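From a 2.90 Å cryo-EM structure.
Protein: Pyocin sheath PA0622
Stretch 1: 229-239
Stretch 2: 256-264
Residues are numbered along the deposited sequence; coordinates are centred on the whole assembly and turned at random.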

# COMPACT_ATOMS: atom_id res chain seq x y z
N VAL B 229 49.18 -34.54 10.55
CA VAL B 229 49.66 -35.90 10.74
C VAL B 229 49.23 -36.76 9.56
O VAL B 229 48.24 -36.46 8.88
CB VAL B 229 49.14 -36.48 12.07
CG1 VAL B 229 49.67 -35.69 13.21
CG2 VAL B 229 47.66 -36.38 12.11
N THR B 230 49.98 -37.82 9.32
CA THR B 230 49.76 -38.68 8.16
C THR B 230 49.53 -40.14 8.53
O THR B 230 49.30 -40.95 7.63
CB THR B 230 50.93 -38.59 7.18
OG1 THR B 230 52.15 -38.95 7.86
CG2 THR B 230 51.06 -37.20 6.60
N GLY B 231 49.57 -40.49 9.80
CA GLY B 231 49.39 -41.86 10.21
C GLY B 231 49.96 -42.07 11.59
O GLY B 231 50.59 -41.19 12.16
N THR B 232 49.72 -43.26 12.12
CA THR B 232 50.24 -43.63 13.42
C THR B 232 51.35 -44.65 13.27
O THR B 232 51.56 -45.23 12.20
CB THR B 232 49.13 -44.18 14.32
OG1 THR B 232 48.63 -45.40 13.78
CG2 THR B 232 48.00 -43.19 14.42
N SER B 233 52.08 -44.86 14.37
CA SER B 233 53.19 -45.81 14.35
C SER B 233 52.68 -47.23 14.29
O SER B 233 53.31 -48.09 13.66
CB SER B 233 54.07 -45.61 15.59
OG SER B 233 54.69 -44.34 15.57
N ARG B 234 51.55 -47.50 14.93
CA ARG B 234 50.86 -48.76 14.83
C ARG B 234 49.43 -48.49 14.41
O ARG B 234 48.84 -47.49 14.83
CB ARG B 234 50.87 -49.50 16.16
CG ARG B 234 52.24 -49.89 16.64
CD ARG B 234 52.14 -50.61 17.95
NE ARG B 234 51.67 -49.74 19.03
CZ ARG B 234 50.49 -49.88 19.62
NH1 ARG B 234 49.67 -50.83 19.22
NH2 ARG B 234 50.12 -49.06 20.59
N PRO B 235 48.84 -49.33 13.56
CA PRO B 235 47.43 -49.13 13.19
C PRO B 235 46.54 -49.51 14.36
O PRO B 235 46.62 -50.62 14.88
CB PRO B 235 47.24 -50.08 12.00
CG PRO B 235 48.62 -50.47 11.57
CD PRO B 235 49.46 -50.44 12.81
N VAL B 236 45.73 -48.57 14.80
CA VAL B 236 44.86 -48.79 15.95
C VAL B 236 43.45 -49.06 15.44
O VAL B 236 42.96 -48.40 14.52
CB VAL B 236 44.92 -47.60 16.93
CG1 VAL B 236 43.95 -47.75 18.07
CG2 VAL B 236 46.30 -47.51 17.49
N GLU B 237 42.80 -50.03 16.06
CA GLU B 237 41.68 -50.76 15.50
C GLU B 237 40.46 -50.50 16.37
O GLU B 237 40.30 -51.12 17.43
CB GLU B 237 42.04 -52.24 15.48
N PHE B 238 39.58 -49.60 15.95
CA PHE B 238 38.31 -49.45 16.65
C PHE B 238 37.22 -50.21 15.91
O PHE B 238 36.75 -49.78 14.86
CB PHE B 238 37.88 -48.01 16.84
CG PHE B 238 36.52 -47.91 17.43
CD1 PHE B 238 36.29 -48.40 18.71
CD2 PHE B 238 35.46 -47.39 16.72
CE1 PHE B 238 35.04 -48.36 19.26
CE2 PHE B 238 34.20 -47.34 17.27
CZ PHE B 238 33.99 -47.82 18.55
N LEU B 239 36.82 -51.34 16.49
CA LEU B 239 35.76 -52.21 16.01
C LEU B 239 34.80 -52.47 17.16
O LEU B 239 34.98 -51.97 18.27
CB LEU B 239 36.36 -53.51 15.46
CG LEU B 239 36.75 -53.67 13.99
CD1 LEU B 239 37.69 -52.64 13.47
CD2 LEU B 239 37.45 -55.00 13.89
N ALA B 256 44.45 -43.10 25.87
CA ALA B 256 43.86 -42.58 24.65
C ALA B 256 44.67 -43.02 23.44
O ALA B 256 45.88 -43.16 23.50
CB ALA B 256 43.78 -41.06 24.69
N THR B 257 43.97 -43.22 22.32
CA THR B 257 44.59 -43.66 21.08
C THR B 257 44.26 -42.69 19.96
O THR B 257 43.62 -41.66 20.16
CB THR B 257 44.13 -45.07 20.69
OG1 THR B 257 42.71 -45.09 20.53
CG2 THR B 257 44.53 -46.06 21.73
N ILE B 258 44.72 -43.05 18.76
CA ILE B 258 44.41 -42.34 17.52
C ILE B 258 43.94 -43.40 16.53
O ILE B 258 44.69 -44.34 16.24
CB ILE B 258 45.64 -41.59 16.98
CG1 ILE B 258 46.15 -40.59 18.00
CG2 ILE B 258 45.27 -40.86 15.74
CD1 ILE B 258 47.53 -40.07 17.71
N ILE B 259 42.72 -43.27 16.02
CA ILE B 259 41.94 -44.43 15.60
C ILE B 259 41.69 -44.51 14.09
O ILE B 259 41.73 -45.61 13.54
CB ILE B 259 40.62 -44.54 16.39
CG1 ILE B 259 39.95 -43.18 16.58
CG2 ILE B 259 40.90 -45.22 17.70
CD1 ILE B 259 38.93 -42.81 15.55
N ARG B 260 41.41 -43.41 13.40
CA ARG B 260 40.94 -43.57 12.02
C ARG B 260 41.79 -42.77 11.06
O ARG B 260 42.67 -42.01 11.47
CB ARG B 260 39.46 -43.17 11.87
CG ARG B 260 39.19 -41.69 11.98
CD ARG B 260 37.70 -41.41 11.91
NE ARG B 260 37.13 -41.79 10.62
CZ ARG B 260 37.08 -41.00 9.56
NH1 ARG B 260 37.56 -39.77 9.61
NH2 ARG B 260 36.55 -41.44 8.43
N ASP B 261 41.60 -43.06 9.76
CA ASP B 261 41.78 -42.15 8.62
C ASP B 261 43.16 -41.49 8.60
O ASP B 261 43.28 -40.27 8.75
CB ASP B 261 40.65 -41.11 8.61
N ASP B 262 44.19 -42.32 8.40
CA ASP B 262 45.60 -41.91 8.43
C ASP B 262 45.95 -41.18 9.73
O ASP B 262 46.59 -40.13 9.72
CB ASP B 262 45.96 -41.05 7.22
N GLY B 263 45.51 -41.74 10.85
CA GLY B 263 45.72 -41.09 12.12
C GLY B 263 44.93 -39.80 12.24
O GLY B 263 45.49 -38.73 12.05
N TYR B 264 43.63 -39.86 12.49
CA TYR B 264 42.82 -38.67 12.33
C TYR B 264 42.31 -38.10 13.65
O TYR B 264 42.32 -36.88 13.82
CB TYR B 264 41.65 -38.98 11.39
CG TYR B 264 40.92 -37.82 10.79
CD1 TYR B 264 41.55 -36.97 9.90
CD2 TYR B 264 39.57 -37.63 11.04
CE1 TYR B 264 40.87 -35.90 9.33
CE2 TYR B 264 38.88 -36.57 10.47
CZ TYR B 264 39.54 -35.71 9.62
OH TYR B 264 38.87 -34.66 9.04

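This is a small contact between two irregular segments of one chain, made by apolar packing and close backbone approaches, with no hydrogen bond across it among the modelled atoms. It buries 440 Å², both sides summed. The backbones come near each other in two places, around Gly231 and Asp262 and around Val236 and Ile259. CA of Gly231 lies 4.2 Å from CA of Asp262, and CA of Val236 lies 5.3 Å from CA of Ile259.

Val236 has the largest covered area of any residue here. Its CA-to-CB bond points toward the other stretch, and its chi1 is t. CG1 of Val236 lies 3.8 Å from CB of Thr257 and 4.0 Å from CG2 of Ile259. CB of Val236 sits 3.3 Å from the carbonyl O of Ile258, so the valine packs against backbone as well as side chains. Nearby, O of Val236 and O of Ile259 are 3.2 Å apart. Both are acceptors, so this close approach is not a hydrogen bond.

CG2 of Ile259 also lies 4.2 Å from CB of Phe238. The phenylalanine starts toward the other stretch, but the end of its side chain leads away. The ring therefore adds no closer approach than CB does.

At the other site the backbone dominates. N of Gly231 is 3.0 Å from O of Asp262, a distance that would suit a hydrogen bond, but the angle is poor. The same carbonyl O of Asp262 lies 3.2 Å from C of Thr230. The side chain of Asp262 is not modelled beyond CB, so its possible contacts cannot be judged.

The two glycines have different reasons. At Gly231 the backbone angles alone call for glycine, since they would jam a CB against the preceding carbonyl O. Gly263 has positive phi, which favours glycine, and the neighbouring stretch also leaves little room. A CB on Gly263 would point toward the other stretch. In ideal position it would lie 3.1 Å from C of Gly231 and 3.3 Å from CG2 of Thr232, both tight. With no CB on Gly263, the backbones lie close here: N of Gly263 is 3.9 Å from CA of Gly231. CG2 of Val229 comes 3.2 Å from O of Gly263, a close approach of a methyl to a carbonyl.

Thr232 lies between the two sites in sequence. Its CG2 packs 3.8 Å from CG2 of Ile258 and 3.9 Å from CA of Gly263. Its hydroxyl is used within its own stretch: OG1 of Thr232 donates to O of Arg234 at 2.3 Å, which is very short. The methyl thus serves the contact while the hydroxyl bonds locally.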